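Local coordinates for N-acetyl-beta-D glucosaminidase (PDB 4ZM6), which pairs a glycoside hydrolase family 3 region, which probably removes beta-linked N-acetylglucosamine from sugar chains, with an acetyl-CoA-binding glucosamine N-acetyltransferase region, at residues A[227-239]-A[244-256]. Numbering follows the deposited sequence.
Sequences SVMVGHMLLPHFN and SSIAPEIVRDLLR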
# COMPACT_ATOMS: atom_id res chain seq x y z
N SER A 227 14.88 -19.30 -0.80
CA SER A 227 14.59 -19.91 -2.09
C SER A 227 13.12 -19.74 -2.49
O SER A 227 12.25 -19.46 -1.65
CB SER A 227 14.96 -21.40 -2.09
OG SER A 227 13.91 -22.19 -1.55
N VAL A 228 12.85 -19.90 -3.78
CA VAL A 228 11.50 -19.84 -4.33
C VAL A 228 11.25 -21.08 -5.18
O VAL A 228 12.08 -21.44 -6.01
CB VAL A 228 11.31 -18.58 -5.21
CG1 VAL A 228 9.94 -18.58 -5.88
CG2 VAL A 228 11.50 -17.32 -4.38
N MET A 229 10.10 -21.73 -4.98
CA MET A 229 9.75 -22.92 -5.75
C MET A 229 8.71 -22.60 -6.83
O MET A 229 7.68 -21.97 -6.56
CB MET A 229 9.22 -24.02 -4.84
CG MET A 229 9.03 -25.36 -5.53
SD MET A 229 8.13 -26.54 -4.51
CE MET A 229 9.39 -26.94 -3.31
N VAL A 230 8.98 -23.06 -8.04
CA VAL A 230 8.07 -22.87 -9.16
C VAL A 230 7.27 -24.15 -9.38
O VAL A 230 7.82 -25.18 -9.77
CB VAL A 230 8.86 -22.52 -10.44
CG1 VAL A 230 7.91 -22.17 -11.57
CG2 VAL A 230 9.82 -21.37 -10.17
N GLY A 231 5.97 -24.08 -9.13
CA GLY A 231 5.09 -25.22 -9.37
C GLY A 231 4.89 -25.50 -10.85
O GLY A 231 5.50 -24.84 -11.71
N HIS A 232 4.04 -26.47 -11.14
CA HIS A 232 3.74 -26.87 -12.52
C HIS A 232 2.33 -26.44 -12.89
O HIS A 232 1.36 -27.09 -12.52
CB HIS A 232 3.88 -28.38 -12.69
CG HIS A 232 5.11 -28.94 -12.05
ND1 HIS A 232 6.38 -28.68 -12.53
CD2 HIS A 232 5.27 -29.74 -10.98
CE1 HIS A 232 7.27 -29.31 -11.78
NE2 HIS A 232 6.62 -29.96 -10.83
N MET A 233 2.23 -25.32 -13.62
CA MET A 233 0.96 -24.83 -14.13
C MET A 233 1.13 -24.14 -15.48
O MET A 233 2.16 -23.50 -15.74
CB MET A 233 0.27 -23.91 -13.12
CG MET A 233 1.21 -23.01 -12.31
SD MET A 233 0.56 -22.67 -10.66
CE MET A 233 2.07 -22.73 -9.70
N LEU A 234 0.12 -24.28 -16.34
CA LEU A 234 0.16 -23.75 -17.69
C LEU A 234 -0.41 -22.33 -17.68
O LEU A 234 -1.53 -22.11 -17.21
CB LEU A 234 -0.66 -24.65 -18.63
CG LEU A 234 -0.33 -24.67 -20.14
CD1 LEU A 234 -0.59 -23.32 -20.79
CD2 LEU A 234 1.09 -25.13 -20.40
N LEU A 235 0.37 -21.39 -18.20
CA LEU A 235 -0.02 -19.98 -18.26
C LEU A 235 0.00 -19.51 -19.71
O LEU A 235 1.02 -19.01 -20.19
CB LEU A 235 0.92 -19.14 -17.39
CG LEU A 235 0.71 -19.36 -15.88
CD1 LEU A 235 2.03 -19.64 -15.17
CD2 LEU A 235 -0.00 -18.17 -15.25
N PRO A 236 -1.13 -19.67 -20.43
CA PRO A 236 -1.21 -19.38 -21.86
C PRO A 236 -0.76 -17.98 -22.27
O PRO A 236 -0.16 -17.83 -23.33
CB PRO A 236 -2.70 -19.57 -22.17
CG PRO A 236 -3.16 -20.57 -21.17
CD PRO A 236 -2.40 -20.23 -19.92
N HIS A 237 -1.03 -16.98 -21.43
CA HIS A 237 -0.59 -15.60 -21.71
C HIS A 237 0.93 -15.40 -21.60
O HIS A 237 1.43 -14.35 -21.98
CB HIS A 237 -1.30 -14.60 -20.80
CG HIS A 237 -2.76 -14.44 -21.08
ND1 HIS A 237 -3.74 -15.05 -20.32
CD2 HIS A 237 -3.41 -13.73 -22.03
CE1 HIS A 237 -4.93 -14.72 -20.79
NE2 HIS A 237 -4.76 -13.92 -21.83
N PHE A 238 1.64 -16.39 -21.06
CA PHE A 238 3.11 -16.34 -20.94
C PHE A 238 3.77 -17.39 -21.82
O PHE A 238 4.65 -17.08 -22.63
CB PHE A 238 3.53 -16.55 -19.49
CG PHE A 238 3.07 -15.47 -18.55
CD1 PHE A 238 1.75 -15.43 -18.11
CD2 PHE A 238 3.96 -14.51 -18.09
CE1 PHE A 238 1.32 -14.45 -17.24
CE2 PHE A 238 3.53 -13.52 -17.22
CZ PHE A 238 2.21 -13.49 -16.80
N ASN A 239 3.36 -18.65 -21.64
CA ASN A 239 3.85 -19.76 -22.45
C ASN A 239 2.80 -20.87 -22.51
O ASN A 239 2.52 -21.52 -21.50
CB ASN A 239 5.16 -20.31 -21.88
CG ASN A 239 5.75 -21.42 -22.73
OD1 ASN A 239 5.04 -22.27 -23.25
ND2 ASN A 239 7.07 -21.41 -22.86
N SER A 244 4.83 -24.09 -16.23
CA SER A 244 5.57 -22.96 -15.64
C SER A 244 7.00 -23.24 -15.19
O SER A 244 7.88 -22.39 -15.35
CB SER A 244 4.78 -22.38 -14.47
OG SER A 244 4.45 -23.39 -13.53
N SER A 245 7.23 -24.42 -14.62
CA SER A 245 8.55 -24.79 -14.08
C SER A 245 9.67 -24.78 -15.12
O SER A 245 10.83 -24.55 -14.78
CB SER A 245 8.49 -26.17 -13.44
OG SER A 245 7.37 -26.26 -12.58
N ILE A 246 9.31 -25.04 -16.37
CA ILE A 246 10.28 -25.18 -17.45
C ILE A 246 10.14 -24.11 -18.54
O ILE A 246 10.79 -24.18 -19.58
CB ILE A 246 10.20 -26.60 -18.07
CG1 ILE A 246 8.88 -26.79 -18.84
CG2 ILE A 246 10.39 -27.64 -16.98
CD1 ILE A 246 8.47 -28.23 -19.06
N ALA A 247 9.30 -23.10 -18.27
CA ALA A 247 9.11 -21.97 -19.17
C ALA A 247 9.99 -20.80 -18.74
O ALA A 247 9.84 -20.31 -17.62
CB ALA A 247 7.65 -21.55 -19.17
N PRO A 248 10.88 -20.32 -19.63
CA PRO A 248 11.71 -19.17 -19.26
C PRO A 248 10.92 -17.87 -19.10
O PRO A 248 11.41 -16.93 -18.47
CB PRO A 248 12.70 -19.06 -20.43
CG PRO A 248 11.95 -19.63 -21.59
CD PRO A 248 11.11 -20.74 -21.02
N GLU A 249 9.71 -17.81 -19.66
CA GLU A 249 8.84 -16.65 -19.51
C GLU A 249 8.40 -16.47 -18.06
O GLU A 249 8.14 -15.35 -17.61
CB GLU A 249 7.61 -16.76 -20.41
CG GLU A 249 7.90 -16.71 -21.91
CD GLU A 249 8.22 -18.07 -22.51
OE1 GLU A 249 8.26 -18.15 -23.76
OE2 GLU A 249 8.42 -19.04 -21.76
N ILE A 250 8.31 -17.58 -17.33
CA ILE A 250 7.92 -17.56 -15.93
C ILE A 250 9.13 -17.47 -15.00
O ILE A 250 9.14 -16.67 -14.07
CB ILE A 250 7.11 -18.83 -15.58
CG1 ILE A 250 5.84 -18.92 -16.43
CG2 ILE A 250 6.79 -18.88 -14.09
CD1 ILE A 250 4.85 -17.79 -16.24
N VAL A 251 10.14 -18.29 -15.25
CA VAL A 251 11.28 -18.38 -14.35
C VAL A 251 12.25 -17.20 -14.53
O VAL A 251 12.44 -16.43 -13.60
CB VAL A 251 12.03 -19.72 -14.51
CG1 VAL A 251 13.22 -19.79 -13.57
CG2 VAL A 251 11.08 -20.89 -14.27
N ARG A 252 12.84 -17.07 -15.72
CA ARG A 252 13.84 -16.02 -15.96
C ARG A 252 13.20 -14.64 -16.05
O ARG A 252 13.54 -13.73 -15.29
CB ARG A 252 14.63 -16.30 -17.24
N ASP A 253 12.26 -14.50 -16.98
CA ASP A 253 11.66 -13.20 -17.29
C ASP A 253 10.89 -12.58 -16.13
O ASP A 253 10.91 -11.36 -15.96
CB ASP A 253 10.72 -13.33 -18.50
CG ASP A 253 11.44 -13.71 -19.77
OD1 ASP A 253 12.68 -13.89 -19.72
OD2 ASP A 253 10.76 -13.83 -20.82
N LEU A 254 10.22 -13.40 -15.34
CA LEU A 254 9.34 -12.88 -14.31
C LEU A 254 10.03 -12.84 -12.96
O LEU A 254 10.15 -11.78 -12.34
CB LEU A 254 8.06 -13.71 -14.24
CG LEU A 254 6.87 -13.02 -13.59
CD1 LEU A 254 6.42 -11.81 -14.41
CD2 LEU A 254 5.73 -14.01 -13.42
N LEU A 255 10.49 -14.00 -12.50
CA LEU A 255 11.08 -14.11 -11.17
C LEU A 255 12.46 -13.45 -11.10
O LEU A 255 12.75 -12.70 -10.17
CB LEU A 255 11.15 -15.58 -10.74
CG LEU A 255 11.40 -15.86 -9.26
CD1 LEU A 255 10.42 -15.08 -8.39
CD2 LEU A 255 11.30 -17.35 -8.97
N ARG A 256 13.30 -13.72 -12.09
CA ARG A 256 14.68 -13.23 -12.09
C ARG A 256 14.78 -11.79 -12.57
O ARG A 256 15.34 -10.94 -11.88
CB ARG A 256 15.57 -14.15 -12.93
CG ARG A 256 17.06 -14.02 -12.65
CD ARG A 256 17.43 -14.53 -11.27
NE ARG A 256 17.62 -15.97 -11.23
CZ ARG A 256 17.78 -16.68 -10.11
NH1 ARG A 256 17.76 -16.08 -8.93
NH2 ARG A 256 17.96 -17.99 -10.18
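Val228 and Leu255 meet tip to tip, CG1 of the valine 3.6 Å from CD2 of the leucine, inside a beta-alpha-beta unit of the TIM-barrel-type N-terminal region of this family 3 hydrolase. Strand 227-230 leads through the loop that bears Ser244 and Ser245 into helix 251-258, which returns the chain to the parallel strand 264-267. Val230, two residues further along the strand, packs its CG1 on the Ser244-Ser245 backbone, 3.7 Å from Ser245 CA, with Ile250 CG2 and Val251 CG2 further off; Ile265 and Phe181 from the flanking strands close in on Leu255.

The buried polar part is at the end of the strand. Gly231 O accepts from two hydroxyls, Ser244 OG at 2.6 Å and Ser245 OG, which approach from opposite faces of its carbonyl plane. Ser244 OG, set between its backbone N and carbonyl carbon (chi1 53°), also receives Met233 N, while Ser244 N returns a bond to Met233 O at 2.8 Å; one serine thus ties down both backbone polar groups of Met233. His232 NE2 is hydrogen-bonded to Cys269 O.

Phe238, Asn239 and Glu249 form the partly exposed end. Ile250 CD1 touches both Leu235 CD1 (3.5 Å) and Phe238 CB, crossing both side chains nearly at right angles, but Phe238 CE2 only grazes Leu254 CD1 at 4.4 Å, while helix 202-207 packs against the ring. Asn239 OD1 is held by the backbone N of Asp241 and Val242, and Asn239 ND2 donates almost straight (168°) to Glu249 OE2 at 2.9 Å, meeting the carboxylate from above its plane.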